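Local structure of geranyltranstransferase (IspA) (Helicobacter pylori, 3LLW) at residues 26-31 against 35-40; 83-88 against 132-137; 200-205 against 210-215; 222-227 against 265-270. The protein probably acts as a magnesium-dependent prenyltransferase that lengthens isoprenoid diphosphate chains, as other members of the FPP/GGPP synthase family do. All coordinates share one frame; numbering follows the deposited sequence.

Contact 1 of 4, residues 26-31 against 35-40; sequences HLHLES and YLEKAF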
# COMPACT_ATOMS: atom_id res chain seq x y z
N HIS A 26 -1.29 -9.14 17.22
CA HIS A 26 -2.08 -8.04 17.74
C HIS A 26 -1.40 -6.73 17.42
O HIS A 26 -0.18 -6.59 17.55
CB HIS A 26 -2.29 -8.16 19.26
CG HIS A 26 -2.97 -9.43 19.68
ND1 HIS A 26 -4.27 -9.73 19.36
CD2 HIS A 26 -2.52 -10.48 20.41
CE1 HIS A 26 -4.60 -10.90 19.86
NE2 HIS A 26 -3.55 -11.39 20.51
N LEU A 27 -2.20 -5.79 16.94
CA LEU A 27 -1.73 -4.43 16.75
C LEU A 27 -2.41 -3.60 17.82
O LEU A 27 -3.65 -3.62 17.95
CB LEU A 27 -2.04 -3.93 15.34
CG LEU A 27 -1.74 -2.45 15.03
CD1 LEU A 27 -0.78 -2.29 13.85
CD2 LEU A 27 -3.05 -1.67 14.84
N HIS A 28 -1.61 -2.91 18.62
CA HIS A 28 -2.14 -2.04 19.66
C HIS A 28 -2.44 -0.67 19.07
O HIS A 28 -1.54 -0.01 18.55
CB HIS A 28 -1.19 -1.93 20.86
CG HIS A 28 -1.66 -0.96 21.90
ND1 HIS A 28 -2.96 -0.92 22.36
CD2 HIS A 28 -1.00 0.02 22.57
CE1 HIS A 28 -3.08 0.03 23.27
NE2 HIS A 28 -1.91 0.62 23.42
N LEU A 29 -3.71 -0.27 19.14
CA LEU A 29 -4.13 1.02 18.61
C LEU A 29 -4.78 1.90 19.70
O LEU A 29 -5.92 1.68 20.11
CB LEU A 29 -5.09 0.84 17.43
CG LEU A 29 -4.88 1.63 16.13
CD1 LEU A 29 -6.23 1.99 15.51
CD2 LEU A 29 -4.01 2.88 16.29
N GLU A 30 -4.02 2.90 20.14
CA GLU A 30 -4.48 3.85 21.14
C GLU A 30 -5.28 4.96 20.45
O GLU A 30 -4.72 5.75 19.67
CB GLU A 30 -3.28 4.45 21.89
CG GLU A 30 -1.98 3.63 21.77
CD GLU A 30 -0.80 4.24 22.52
OE1 GLU A 30 -0.60 5.48 22.46
OE2 GLU A 30 -0.04 3.47 23.16
N SER A 31 -6.59 5.00 20.73
CA SER A 31 -7.47 6.07 20.27
C SER A 31 -8.83 6.02 20.97
O SER A 31 -9.15 5.06 21.67
CB SER A 31 -7.68 6.02 18.76
OG SER A 31 -8.68 5.07 18.41
N TYR A 35 -14.17 1.02 17.82
CA TYR A 35 -14.00 -0.31 17.23
C TYR A 35 -12.94 -0.52 16.16
O TYR A 35 -12.81 -1.63 15.66
CB TYR A 35 -15.35 -0.87 16.76
CG TYR A 35 -16.10 -0.08 15.71
CD1 TYR A 35 -15.53 0.19 14.45
CD2 TYR A 35 -17.41 0.35 15.95
CE1 TYR A 35 -16.23 0.89 13.46
CE2 TYR A 35 -18.13 1.05 14.97
CZ TYR A 35 -17.53 1.31 13.73
OH TYR A 35 -18.23 2.00 12.77
N LEU A 36 -12.19 0.51 15.81
CA LEU A 36 -11.23 0.42 14.70
C LEU A 36 -10.13 -0.64 14.89
O LEU A 36 -9.74 -1.32 13.93
CB LEU A 36 -10.63 1.80 14.40
CG LEU A 36 -10.00 1.96 13.01
CD1 LEU A 36 -11.09 1.99 11.94
CD2 LEU A 36 -9.16 3.22 12.98
N GLU A 37 -9.65 -0.80 16.12
CA GLU A 37 -8.59 -1.74 16.46
C GLU A 37 -9.00 -3.22 16.31
O GLU A 37 -8.19 -4.05 15.85
CB GLU A 37 -8.09 -1.48 17.88
CG GLU A 37 -6.91 -2.34 18.33
CD GLU A 37 -6.79 -2.38 19.84
OE1 GLU A 37 -7.42 -3.26 20.46
OE2 GLU A 37 -6.07 -1.52 20.41
N LYS A 38 -10.23 -3.55 16.71
CA LYS A 38 -10.72 -4.92 16.54
C LYS A 38 -11.12 -5.17 15.08
O LYS A 38 -10.88 -6.25 14.54
CB LYS A 38 -11.85 -5.30 17.52
CG LYS A 38 -12.94 -4.24 17.74
CD LYS A 38 -13.04 -3.79 19.21
CE LYS A 38 -11.76 -3.11 19.74
NZ LYS A 38 -11.51 -1.76 19.14
N ALA A 39 -11.71 -4.15 14.46
CA ALA A 39 -12.13 -4.20 13.06
C ALA A 39 -10.95 -4.34 12.07
O ALA A 39 -11.13 -4.85 10.97
CB ALA A 39 -12.93 -3.00 12.72
N PHE A 40 -9.76 -3.87 12.47
CA PHE A 40 -8.56 -3.93 11.62
C PHE A 40 -8.20 -5.34 11.14
O PHE A 40 -8.06 -5.55 9.94
CB PHE A 40 -7.35 -3.28 12.32
CG PHE A 40 -6.08 -3.34 11.52
CD1 PHE A 40 -5.99 -2.72 10.26
CD2 PHE A 40 -4.96 -4.00 12.02
CE1 PHE A 40 -4.82 -2.77 9.53
CE2 PHE A 40 -3.76 -4.05 11.29
CZ PHE A 40 -3.69 -3.44 10.05
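Leu29 N donates a hydrogen bond to Glu37 OE2, 3.0 Å away, the one hydrogen bond that joins the loop 26-31 to the first turn of the helix behind it. The bond is nearly straight, 161° at the hydrogen, and reaches the oxygen from its anti side, somewhat out of the carboxylate plane. Glu37 gets there because its CG lies anti to the backbone N (chi1 -176°) and the chain stays extended beyond, crossing the gap to the loop. On the way CG passes 3.5 Å from Leu27 O, and both CB and CG lie against Leu29 CB at 3.8 Å. Two apolar pairs lie to one side of this polar bridge, toward helix 117-137. Leu27 CD2 meets Phe40 CD2 at 4.1 Å, the side chains crossing at about a right angle, and Leu29 CD1 touches Leu36 CD2 at the same distance. Further out, Phe40 makes an edge-to-face contact with Tyr130 and Leu36 packs on Ile123, both on helix 117-137. Leu163 of the second subunit covers Leu29, so the loop is held between its own helix and the partner chain. Glu37 OE2 also stands 3.2 Å from Leu29 O, two acceptors side by side. The amide N-H would favour the charged carboxylate and the carbonyl would oppose it, so the net effect on ionisation is probably small.

Contact 2 of 4, residues 83-88 against 132-137; sequences IECLHT and FELLSN. With SO4 (sulfate ion), chain F.
Glu84 O, one residue before the Cys85 that faces Leu134, is gripped twice: by Thr88 N at 2.9 Å in the regular helical bond, and by Thr88 OG1 at 2.6 Å, coming from above the carbonyl plane. Glu133 O on the other helix is doubly held as well, by Asn137 N and Asn137 ND2, which arrive from opposite faces of its plane; the side-chain bond is 2.9 Å from Asn137 ND2 to Glu133 O, and it lies almost in the amide plane of Asn137. Between the helices the contact itself is apolar and sparse. Cys85 SG, set beside its own backbone N and anti to the carbonyl carbon (chi1 -71°), meets Leu134 CD1 at 4.0 Å. The next residue, Leu86, brings CD1 obliquely to 4.3 Å from Phe132 CE2. On the far side, His87 NE2 makes a weak bond of 3.5 Å to O1 of a sulfate, probably from the crystallisation liquor, with Arg52 as a further partner of the ion. The closest CA atoms, Leu86 CA and Phe132 CA, are 9.1 Å apart, and other side chains take part: Cys85 and Leu86 also pack on Ser131. Helix 73-94 is further flanked by helices 51-63 and 178-204, while helix 117-137 turns Phe132 to the dimer interface, where its ring stacks on Phe132 of the second subunit.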
# COMPACT_ATOMS: atom_id res chain seq x y z
N ILE A 83 1.55 -11.07 2.69
CA ILE A 83 0.82 -11.60 1.54
C ILE A 83 -0.66 -11.85 1.90
O ILE A 83 -1.56 -11.54 1.11
CB ILE A 83 1.44 -12.91 1.04
CG1 ILE A 83 2.94 -12.73 0.75
CG2 ILE A 83 0.74 -13.36 -0.24
CD1 ILE A 83 3.69 -14.02 0.40
N GLU A 84 -0.90 -12.37 3.10
CA GLU A 84 -2.26 -12.68 3.53
C GLU A 84 -3.06 -11.39 3.71
O GLU A 84 -4.20 -11.32 3.27
CB GLU A 84 -2.24 -13.59 4.77
CG GLU A 84 -3.60 -14.18 5.24
CD GLU A 84 -4.32 -15.08 4.22
OE1 GLU A 84 -3.69 -15.59 3.25
OE2 GLU A 84 -5.55 -15.29 4.40
N CYS A 85 -2.44 -10.35 4.28
CA CYS A 85 -3.08 -9.03 4.42
C CYS A 85 -3.49 -8.37 3.10
O CYS A 85 -4.61 -7.84 2.99
CB CYS A 85 -2.18 -8.07 5.22
SG CYS A 85 -2.11 -8.51 6.96
N LEU A 86 -2.60 -8.42 2.11
CA LEU A 86 -2.90 -7.93 0.77
C LEU A 86 -4.07 -8.67 0.15
O LEU A 86 -4.95 -8.06 -0.44
CB LEU A 86 -1.68 -8.01 -0.15
CG LEU A 86 -1.72 -7.02 -1.31
CD1 LEU A 86 -1.56 -5.59 -0.80
CD2 LEU A 86 -0.64 -7.33 -2.33
N HIS A 87 -4.09 -10.00 0.30
CA HIS A 87 -5.20 -10.79 -0.19
C HIS A 87 -6.51 -10.42 0.51
O HIS A 87 -7.55 -10.33 -0.13
CB HIS A 87 -4.91 -12.29 -0.02
CG HIS A 87 -6.10 -13.17 -0.32
ND1 HIS A 87 -6.69 -13.23 -1.57
CD2 HIS A 87 -6.80 -14.01 0.47
CE1 HIS A 87 -7.71 -14.06 -1.53
NE2 HIS A 87 -7.80 -14.56 -0.31
N THR A 88 -6.45 -10.21 1.82
CA THR A 88 -7.63 -9.91 2.63
C THR A 88 -8.21 -8.55 2.29
O THR A 88 -9.43 -8.40 2.21
CB THR A 88 -7.29 -9.95 4.13
OG1 THR A 88 -6.54 -11.14 4.41
CG2 THR A 88 -8.55 -9.93 4.99
N PHE A 132 3.06 -3.70 3.60
CA PHE A 132 4.35 -3.12 3.33
C PHE A 132 5.09 -2.75 4.61
O PHE A 132 6.34 -2.85 4.66
CB PHE A 132 4.20 -1.98 2.30
CG PHE A 132 3.55 -2.46 1.01
CD1 PHE A 132 4.28 -3.20 0.10
CD2 PHE A 132 2.18 -2.25 0.77
CE1 PHE A 132 3.70 -3.68 -1.08
CE2 PHE A 132 1.58 -2.74 -0.41
CZ PHE A 132 2.34 -3.44 -1.34
N GLU A 133 4.34 -2.41 5.65
CA GLU A 133 4.90 -2.20 6.98
C GLU A 133 5.42 -3.50 7.57
O GLU A 133 6.54 -3.53 8.08
CB GLU A 133 3.90 -1.56 7.95
CG GLU A 133 4.54 -1.10 9.28
CD GLU A 133 3.59 -0.33 10.20
OE1 GLU A 133 2.35 -0.38 10.00
OE2 GLU A 133 4.10 0.34 11.13
N LEU A 134 4.64 -4.57 7.44
CA LEU A 134 5.06 -5.90 7.89
C LEU A 134 6.34 -6.33 7.19
O LEU A 134 7.30 -6.75 7.84
CB LEU A 134 3.97 -6.96 7.64
CG LEU A 134 2.78 -7.07 8.61
CD1 LEU A 134 1.74 -7.99 8.02
CD2 LEU A 134 3.20 -7.55 10.03
N LEU A 135 6.36 -6.20 5.87
CA LEU A 135 7.49 -6.62 5.04
C LEU A 135 8.76 -5.84 5.39
O LEU A 135 9.80 -6.44 5.63
CB LEU A 135 7.13 -6.42 3.57
CG LEU A 135 7.35 -7.51 2.53
CD1 LEU A 135 7.05 -8.85 3.10
CD2 LEU A 135 6.45 -7.24 1.33
N SER A 136 8.64 -4.52 5.48
CA SER A 136 9.76 -3.63 5.80
C SER A 136 10.30 -3.77 7.22
O SER A 136 11.47 -3.47 7.48
CB SER A 136 9.41 -2.17 5.48
OG SER A 136 8.33 -1.72 6.28
N ASN A 137 9.46 -4.26 8.14
CA ASN A 137 9.91 -4.56 9.50
C ASN A 137 10.41 -6.00 9.77
O ASN A 137 10.86 -6.30 10.87
CB ASN A 137 8.83 -4.15 10.50
CG ASN A 137 8.80 -2.65 10.72
OD1 ASN A 137 9.60 -2.11 11.49
ND2 ASN A 137 7.89 -1.96 10.04
S SO4 F . -8.15 -18.64 0.03
O1 SO4 F . -9.01 -17.67 0.74
O2 SO4 F . -8.00 -18.25 -1.37
O3 SO4 F . -6.83 -18.73 0.66
O4 SO4 F . -8.80 -19.94 0.06

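Contact 3 of 4, residues 200-205 against 210-215; sequences GLVASG and ELFKWL
Leu201 points at the helix opposite and spreads over three of its residues, each met by a different carbon. With CG anti to the backbone N (chi1 178°), its two methyls are carried out to the far end: CD1 lies 4.0 Å from Leu211 CD2, the side chains crossing at a slant, and CD2 comes to 3.6 Å from Phe212 N, pressing on the backbone as well as on the Phe212 side chain. Nearer its root, Leu201 CB is met at 4.1 Å by Leu215 CD1. Leu211 and Leu215, one turn apart, thus receive the same leucine at its tip and at its base. Val202 adds a second meeting. Its CG2 stands 4.0 Å from Phe212 CE1, at the edge of the ring and near the ring plane, so the phenyl touches this methyl with its rim. No hydrogen bond crosses the contact. At the end of the first helix Ser204 OG bonds back to Leu201 O over 2.6 Å, in the carbonyl plane and on a lone pair, and Gly205, with positive phi, ends the helical path so that the chain can turn back. The two helical segments then run roughly antiparallel, 152° between their directions and with axes 10.8 Å apart, as an alpha-alpha hairpin. Helix 51-63 packs on Leu201 through Leu63 and on Leu215 through Val59, while helix 142-156 touches Val202 through Leu148 and Ile151.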
# COMPACT_ATOMS: atom_id res chain seq x y z
N GLY A 200 8.97 -16.61 -1.95
CA GLY A 200 9.64 -17.75 -1.28
C GLY A 200 11.11 -17.94 -1.67
O GLY A 200 11.96 -18.21 -0.80
N LEU A 201 11.43 -17.81 -2.96
CA LEU A 201 12.84 -17.95 -3.43
C LEU A 201 13.71 -16.80 -2.92
O LEU A 201 14.73 -17.03 -2.28
CB LEU A 201 12.93 -18.06 -4.96
CG LEU A 201 14.35 -18.16 -5.58
CD1 LEU A 201 15.14 -19.34 -5.02
CD2 LEU A 201 14.28 -18.26 -7.08
N VAL A 202 13.28 -15.58 -3.21
CA VAL A 202 13.92 -14.35 -2.74
C VAL A 202 14.20 -14.37 -1.23
O VAL A 202 15.35 -14.16 -0.81
CB VAL A 202 13.07 -13.11 -3.17
CG1 VAL A 202 13.49 -11.85 -2.42
CG2 VAL A 202 13.20 -12.90 -4.66
N ALA A 203 13.17 -14.66 -0.42
CA ALA A 203 13.31 -14.73 1.05
C ALA A 203 14.29 -15.81 1.55
O ALA A 203 14.88 -15.64 2.60
CB ALA A 203 11.95 -14.91 1.72
N SER A 204 14.45 -16.90 0.79
CA SER A 204 15.40 -17.96 1.17
C SER A 204 16.87 -17.55 1.04
O SER A 204 17.74 -18.17 1.65
CB SER A 204 15.14 -19.24 0.38
OG SER A 204 15.61 -19.12 -0.95
N GLY A 205 17.14 -16.51 0.25
CA GLY A 205 18.50 -16.00 0.08
C GLY A 205 19.31 -16.63 -1.03
O GLY A 205 20.35 -16.09 -1.41
N GLU A 210 17.36 -19.14 -13.10
CA GLU A 210 16.56 -20.11 -13.83
C GLU A 210 15.36 -20.58 -13.04
O GLU A 210 14.29 -20.79 -13.61
CB GLU A 210 17.41 -21.32 -14.19
CG GLU A 210 18.13 -21.25 -15.53
CD GLU A 210 18.37 -22.63 -16.13
OE1 GLU A 210 18.67 -23.58 -15.37
OE2 GLU A 210 18.26 -22.77 -17.37
N LEU A 211 15.54 -20.77 -11.73
CA LEU A 211 14.47 -21.23 -10.84
C LEU A 211 13.44 -20.13 -10.65
O LEU A 211 12.24 -20.40 -10.56
CB LEU A 211 15.01 -21.72 -9.49
CG LEU A 211 13.98 -22.31 -8.52
CD1 LEU A 211 13.28 -23.50 -9.15
CD2 LEU A 211 14.61 -22.70 -7.19
N PHE A 212 13.93 -18.89 -10.57
CA PHE A 212 13.09 -17.71 -10.53
C PHE A 212 12.13 -17.69 -11.71
O PHE A 212 10.91 -17.65 -11.52
CB PHE A 212 13.94 -16.43 -10.50
CG PHE A 212 13.16 -15.19 -10.16
CD1 PHE A 212 13.13 -14.71 -8.85
CD2 PHE A 212 12.44 -14.50 -11.14
CE1 PHE A 212 12.41 -13.57 -8.53
CE2 PHE A 212 11.72 -13.35 -10.82
CZ PHE A 212 11.70 -12.88 -9.52
N LYS A 213 12.70 -17.76 -12.92
CA LYS A 213 11.91 -17.73 -14.15
C LYS A 213 10.90 -18.87 -14.17
O LYS A 213 9.73 -18.68 -14.53
CB LYS A 213 12.82 -17.81 -15.37
CG LYS A 213 13.35 -16.47 -15.86
CD LYS A 213 13.91 -16.61 -17.28
CE LYS A 213 13.59 -15.38 -18.15
NZ LYS A 213 14.32 -14.15 -17.73
N TRP A 214 11.38 -20.04 -13.74
CA TRP A 214 10.55 -21.23 -13.65
C TRP A 214 9.39 -21.06 -12.67
O TRP A 214 8.25 -21.37 -13.03
CB TRP A 214 11.40 -22.45 -13.29
CG TRP A 214 10.65 -23.73 -13.42
CD1 TRP A 214 10.59 -24.53 -14.52
CD2 TRP A 214 9.81 -24.34 -12.43
NE1 TRP A 214 9.78 -25.61 -14.27
CE2 TRP A 214 9.28 -25.52 -13.00
CE3 TRP A 214 9.45 -24.00 -11.12
CZ2 TRP A 214 8.42 -26.36 -12.31
CZ3 TRP A 214 8.59 -24.83 -10.43
CH2 TRP A 214 8.08 -26.00 -11.02
N LEU A 215 9.66 -20.60 -11.45
CA LEU A 215 8.60 -20.43 -10.43
C LEU A 215 7.58 -19.39 -10.86
O LEU A 215 6.37 -19.58 -10.66
CB LEU A 215 9.16 -20.07 -9.05
CG LEU A 215 9.73 -21.16 -8.15
CD1 LEU A 215 10.36 -20.51 -6.95
CD2 LEU A 215 8.67 -22.18 -7.73

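Contact 4 of 4, residues 222-227 against 265-270; sequences MGLCFQ and NNYAQT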
# COMPACT_ATOMS: atom_id res chain seq x y z
N MET A 222 -0.39 -22.34 -12.61
CA MET A 222 -1.13 -22.95 -11.52
C MET A 222 -2.28 -22.07 -11.01
O MET A 222 -3.32 -22.58 -10.59
CB MET A 222 -0.17 -23.29 -10.39
CG MET A 222 -0.83 -23.90 -9.20
SD MET A 222 -0.45 -22.88 -7.79
CE MET A 222 1.33 -23.14 -7.74
N GLY A 223 -2.09 -20.75 -11.06
CA GLY A 223 -3.10 -19.80 -10.65
C GLY A 223 -4.29 -19.80 -11.59
O GLY A 223 -5.43 -19.64 -11.16
N LEU A 224 -4.01 -19.97 -12.88
CA LEU A 224 -5.05 -20.19 -13.88
C LEU A 224 -5.82 -21.46 -13.55
O LEU A 224 -7.05 -21.46 -13.47
CB LEU A 224 -4.47 -20.26 -15.29
CG LEU A 224 -5.44 -20.50 -16.45
CD1 LEU A 224 -6.49 -19.39 -16.55
CD2 LEU A 224 -4.68 -20.65 -17.77
N CYS A 225 -5.07 -22.54 -13.35
CA CYS A 225 -5.63 -23.82 -12.95
C CYS A 225 -6.48 -23.70 -11.66
O CYS A 225 -7.64 -24.12 -11.63
CB CYS A 225 -4.51 -24.83 -12.75
SG CYS A 225 -5.10 -26.49 -12.70
N PHE A 226 -5.89 -23.09 -10.63
CA PHE A 226 -6.58 -22.72 -9.40
C PHE A 226 -7.91 -22.01 -9.67
O PHE A 226 -8.91 -22.32 -9.05
CB PHE A 226 -5.66 -21.87 -8.50
CG PHE A 226 -6.33 -21.30 -7.27
CD1 PHE A 226 -6.83 -20.00 -7.27
CD2 PHE A 226 -6.46 -22.06 -6.12
CE1 PHE A 226 -7.46 -19.47 -6.14
CE2 PHE A 226 -7.09 -21.54 -4.98
CZ PHE A 226 -7.59 -20.25 -4.99
N GLN A 227 -7.92 -21.07 -10.63
CA GLN A 227 -9.11 -20.28 -10.94
C GLN A 227 -10.19 -21.04 -11.72
O GLN A 227 -11.39 -20.90 -11.43
CB GLN A 227 -8.70 -19.01 -11.69
CG GLN A 227 -9.80 -17.98 -11.84
CD GLN A 227 -10.51 -17.64 -10.54
OE1 GLN A 227 -9.89 -17.24 -9.55
NE2 GLN A 227 -11.83 -17.79 -10.54
N ASN A 265 -14.58 -28.54 -17.21
CA ASN A 265 -14.06 -29.68 -16.47
C ASN A 265 -12.88 -30.34 -17.17
O ASN A 265 -11.89 -30.64 -16.52
CB ASN A 265 -15.15 -30.70 -16.17
CG ASN A 265 -15.76 -30.50 -14.79
OD1 ASN A 265 -15.09 -30.69 -13.76
ND2 ASN A 265 -17.03 -30.13 -14.76
N ASN A 266 -12.98 -30.53 -18.49
CA ASN A 266 -11.90 -31.14 -19.26
C ASN A 266 -10.64 -30.28 -19.32
O ASN A 266 -9.53 -30.80 -19.19
CB ASN A 266 -12.33 -31.50 -20.67
CG ASN A 266 -11.26 -32.30 -21.41
OD1 ASN A 266 -11.00 -33.46 -21.08
ND2 ASN A 266 -10.62 -31.67 -22.39
N TYR A 267 -10.83 -28.98 -19.51
CA TYR A 267 -9.75 -27.99 -19.46
C TYR A 267 -8.97 -28.05 -18.15
O TYR A 267 -7.73 -28.10 -18.15
CB TYR A 267 -10.32 -26.59 -19.68
CG TYR A 267 -9.32 -25.47 -19.80
CD1 TYR A 267 -8.05 -25.66 -20.36
CD2 TYR A 267 -9.65 -24.18 -19.38
CE1 TYR A 267 -7.14 -24.62 -20.47
CE2 TYR A 267 -8.75 -23.13 -19.49
CZ TYR A 267 -7.50 -23.36 -20.04
OH TYR A 267 -6.62 -22.31 -20.16
N ALA A 268 -9.69 -28.06 -17.03
CA ALA A 268 -9.06 -28.21 -15.72
C ALA A 268 -8.17 -29.46 -15.70
O ALA A 268 -6.99 -29.37 -15.32
CB ALA A 268 -10.11 -28.26 -14.62
N GLN A 269 -8.72 -30.59 -16.16
CA GLN A 269 -7.97 -31.85 -16.24
C GLN A 269 -6.71 -31.79 -17.11
O GLN A 269 -5.67 -32.32 -16.71
CB GLN A 269 -8.86 -33.02 -16.70
CG GLN A 269 -10.19 -33.23 -15.93
CD GLN A 269 -10.09 -33.11 -14.40
OE1 GLN A 269 -9.19 -33.68 -13.77
NE2 GLN A 269 -11.02 -32.36 -13.81
N THR A 270 -6.78 -31.15 -18.27
CA THR A 270 -5.57 -31.05 -19.11
C THR A 270 -4.55 -30.07 -18.54
O THR A 270 -3.34 -30.30 -18.64
CB THR A 270 -5.86 -30.77 -20.62
OG1 THR A 270 -6.34 -29.42 -20.79
CG2 THR A 270 -6.88 -31.76 -21.19
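Both Leu224 and Tyr267 carry CG anti to the backbone N, chi1 179° and -174°, and these torsions swing their long side chains out toward each other along one flank of the paired helices. The leucine methyl CD2 ends 3.5 Å from Tyr267 OH, a van der Waals touch between an apolar carbon and the phenol oxygen. The two side chains cross at about a right angle and meet only through CD2 and OH, with the tyrosine reaching across from a CB that does not itself point at the neighbouring helix. Deeper in, the backbones come close: Cys225 CA and Ala268 CA are 6.2 Å apart, an approach that goes with the small side chains at both positions. Cys225 SG lies a loose 4.3 Å from Ala268 O, too far to count as a bond, and no hydrogen bond joins the two segments. Ala268 is also packed by Val228 and Ile232, one and two turns further along the partner helix, while Cys225 is covered by Phe301 of the last helix, 287-301. The other side of helix 209-236 faces inward, where Gln227 is fixed at both ends of its amide, OE1 by Thr189 and NE2 by Asp231. Helix 261-279, with Asn266, Gln269 and Thr270 exposed, lies as an outer layer on helix 209-236, joined to it by close backbones and a few side-chain touches, an arrangement in keeping with the all-helical isoprenyl diphosphate synthase fold.

Contacts 2 and 3 are buried and apolar between their segments, whereas contacts 1 and 4 are only partly buried. Contact 1 alone joins a loop to a helix and alone has a hydrogen bond across it; contacts 2 and 3 meet through methyls, sulfur or ring carbons, contact 4 through a methyl against a phenol oxygen and close backbones. Contacts 1 and 2, with centres about 17 Å apart, lie on the side of the chain that meets the second subunit, while no other chain of the assembly touches contacts 3 and 4. Those two share helix 209-236, first as the return arm of a hairpin, then as the support of an outer helix.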